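Local coordinates for cyclic di-GMP-binding protein XC_3703 (Xanthomonas campestris pv. campestris, PDB 5B7W), which binds the second messenger cyclic di-GMP and, when the messenger is absent, promotes binding of a transcriptional regulator to its target genes, and regulates virulence and biofilm formation, at residues V119-Q122 with K127-V130. Sequence-based numbering, arbitrary orientation.
Sequences VEAQ and KLRV
Q122 and R129 face each other as an antiparallel hydrogen-bonded pair and illustrate how a hairpin is fastened by reciprocal backbone bonds. Q122 N donates to R129 O at 2.9 Å, and R129 N returns a bond of equal length to Q122 O. Next along the strands, A121 and V130 form the non-hydrogen-bonded pair, where the alpha carbons close to 4.4 Å. There A121 CA lies 3.5 Å from R129 O and V130 CA equally near E120 O, both as CA-H...O contacts.

The tight packing is on the face carrying V119, A121, L128 and V130. V130 CG1, held anti to the backbone N (chi1 177°), reaches V119 CB at 3.6 Å and lies near both methyls of that valine as the two side chains cross at a slant. L128 sends CD1 back over the neighbouring strand, 3.9 Å from A121 CB and 3.5 Å from Q122 O, so one methyl touches both side chain and backbone. Helix 102-114 covers A121 and L128, with V109 meeting both, while V130 packs on F4 and V6 of strand 3-7.

The opposite face is looser. E120 and Q122 extend into solvent, their ends leading away from the partner strand. R129 also leaves the contact, bending at chi3 (-65°), but its end is held: NH1 forms a salt bridge with D5 and a hydrogen bond with N158, tying the hairpin across strand 3-7 to strand 155-160.

Strand 127-132 lies between edge strand 119-124 and strand 3-7, with backbone hydrogen bonds joining L128 to V6 and V130 to F4. This hairpin, with an apolar face turned to a helix, belongs to the RRM-like domain I of this YajQ-family protein, a four-stranded antiparallel sheet packed by two helices on one side.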
ATOM      1  N   VAL A 119       4.073  25.057  -7.123  1.00 54.14           N
ATOM      2  CA  VAL A 119       4.537  23.880  -7.841  1.00 45.35           C
ATOM      3  C   VAL A 119       3.616  23.618  -9.022  1.00 40.83           C
ATOM      4  O   VAL A 119       2.457  24.037  -9.049  1.00 40.22           O
ATOM      5  CB  VAL A 119       4.618  22.631  -6.936  1.00 34.20           C
ATOM      6  CG1 VAL A 119       5.633  22.842  -5.823  1.00 39.94           C
ATOM      7  CG2 VAL A 119       3.250  22.293  -6.366  1.00 35.83           C
ATOM      8  N   GLU A 120       4.160  22.921 -10.014  1.00 39.89           N
ATOM      9  CA  GLU A 120       3.401  22.440 -11.158  1.00 51.14           C
ATOM     10  C   GLU A 120       3.489  20.922 -11.180  1.00 44.69           C
ATOM     11  O   GLU A 120       4.590  20.360 -11.198  1.00 45.60           O
ATOM     12  CB  GLU A 120       3.927  23.034 -12.467  1.00 59.52           C
ATOM     13  CG  GLU A 120       2.982  22.864 -13.646  1.00 70.40           C
ATOM     14  CD  GLU A 120       3.394  23.690 -14.849  1.00 76.84           C
ATOM     15  OE1 GLU A 120       2.637  23.711 -15.843  1.00 78.95           O
ATOM     16  OE2 GLU A 120       4.473  24.318 -14.803  1.00 74.35           O
ATOM     17  N   ALA A 121       2.335  20.264 -11.159  1.00 43.62           N
ATOM     18  CA  ALA A 121       2.259  18.812 -11.095  1.00 40.17           C
ATOM     19  C   ALA A 121       1.830  18.252 -12.442  1.00 45.97           C
ATOM     20  O   ALA A 121       0.961  18.815 -13.113  1.00 51.61           O
ATOM     21  CB  ALA A 121       1.283  18.362 -10.005  1.00 37.10           C
ATOM     22  N   GLN A 122       2.445  17.138 -12.833  1.00 41.24           N
ATOM     23  CA  GLN A 122       2.134  16.485 -14.096  1.00 46.42           C
ATOM     24  C   GLN A 122       2.138  14.981 -13.887  1.00 45.69           C
ATOM     25  O   GLN A 122       3.072  14.438 -13.290  1.00 46.32           O
ATOM     26  CB  GLN A 122       3.140  16.868 -15.186  1.00 46.43           C
ATOM     27  CG  GLN A 122       2.970  16.096 -16.483  1.00 59.61           C
ATOM     28  CD  GLN A 122       3.345  16.915 -17.701  1.00 72.38           C
ATOM     29  OE1 GLN A 122       4.400  17.548 -17.734  1.00 76.42           O
ATOM     30  NE2 GLN A 122       2.485  16.903 -18.711  1.00 78.47           N
ATOM     31  N   LYS A 127       2.950   7.693 -11.823  1.00 32.32           N
ATOM     32  CA  LYS A 127       3.662   8.585 -10.922  1.00 35.24           C
ATOM     33  C   LYS A 127       3.242  10.023 -11.188  1.00 35.02           C
ATOM     34  O   LYS A 127       2.694  10.350 -12.244  1.00 32.87           O
ATOM     35  CB  LYS A 127       5.183   8.451 -11.083  1.00 41.53           C
ATOM     36  CG  LYS A 127       5.717   7.042 -10.893  1.00 39.90           C
ATOM     37  CD  LYS A 127       7.216   6.993 -11.149  1.00 39.21           C
ATOM     38  CE  LYS A 127       7.788   5.620 -10.839  1.00 32.69           C
ATOM     39  NZ  LYS A 127       9.276   5.614 -10.911  1.00 31.81           N
ATOM     40  N   LEU A 128       3.510  10.887 -10.211  1.00 32.10           N
ATOM     41  CA  LEU A 128       3.227  12.315 -10.315  1.00 37.57           C
ATOM     42  C   LEU A 128       4.539  13.074 -10.167  1.00 36.39           C
ATOM     43  O   LEU A 128       5.153  13.055  -9.095  1.00 38.04           O
ATOM     44  CB  LEU A 128       2.219  12.756  -9.254  1.00 35.94           C
ATOM     45  CG  LEU A 128       1.785  14.222  -9.327  1.00 39.64           C
ATOM     46  CD1 LEU A 128       0.931  14.472 -10.562  1.00 31.87           C
ATOM     47  CD2 LEU A 128       1.049  14.642  -8.061  1.00 44.87           C
ATOM     48  N   ARG A 129       4.971  13.737 -11.237  1.00 29.53           N
ATOM     49  CA  ARG A 129       6.162  14.572 -11.179  1.00 29.84           C
ATOM     50  C   ARG A 129       5.771  15.994 -10.801  1.00 31.52           C
ATOM     51  O   ARG A 129       4.880  16.587 -11.419  1.00 34.23           O
ATOM     52  CB  ARG A 129       6.920  14.572 -12.506  1.00 39.30           C
ATOM     53  CG  ARG A 129       8.234  15.341 -12.427  1.00 45.01           C
ATOM     54  CD  ARG A 129       9.067  15.195 -13.685  1.00 58.54           C
ATOM     55  NE  ARG A 129       9.506  13.818 -13.898  1.00 62.32           N
ATOM     56  CZ  ARG A 129      10.449  13.205 -13.186  1.00 63.60           C
ATOM     57  NH1 ARG A 129      10.771  11.950 -13.465  1.00 65.43           N
ATOM     58  NH2 ARG A 129      11.072  13.840 -12.200  1.00 64.27           N
ATOM     59  N   VAL A 130       6.440  16.531  -9.788  1.00 35.75           N
ATOM     60  CA  VAL A 130       6.173  17.867  -9.271  1.00 33.08           C
ATOM     61  C   VAL A 130       7.368  18.750  -9.600  1.00 38.17           C
ATOM     62  O   VAL A 130       8.513  18.389  -9.304  1.00 33.41           O
ATOM     63  CB  VAL A 130       5.906  17.833  -7.757  1.00 32.46           C
ATOM     64  CG1 VAL A 130       5.692  19.236  -7.223  1.00 30.00           C
ATOM     65  CG2 VAL A 130       4.705  16.948  -7.453  1.00 30.17           C
TER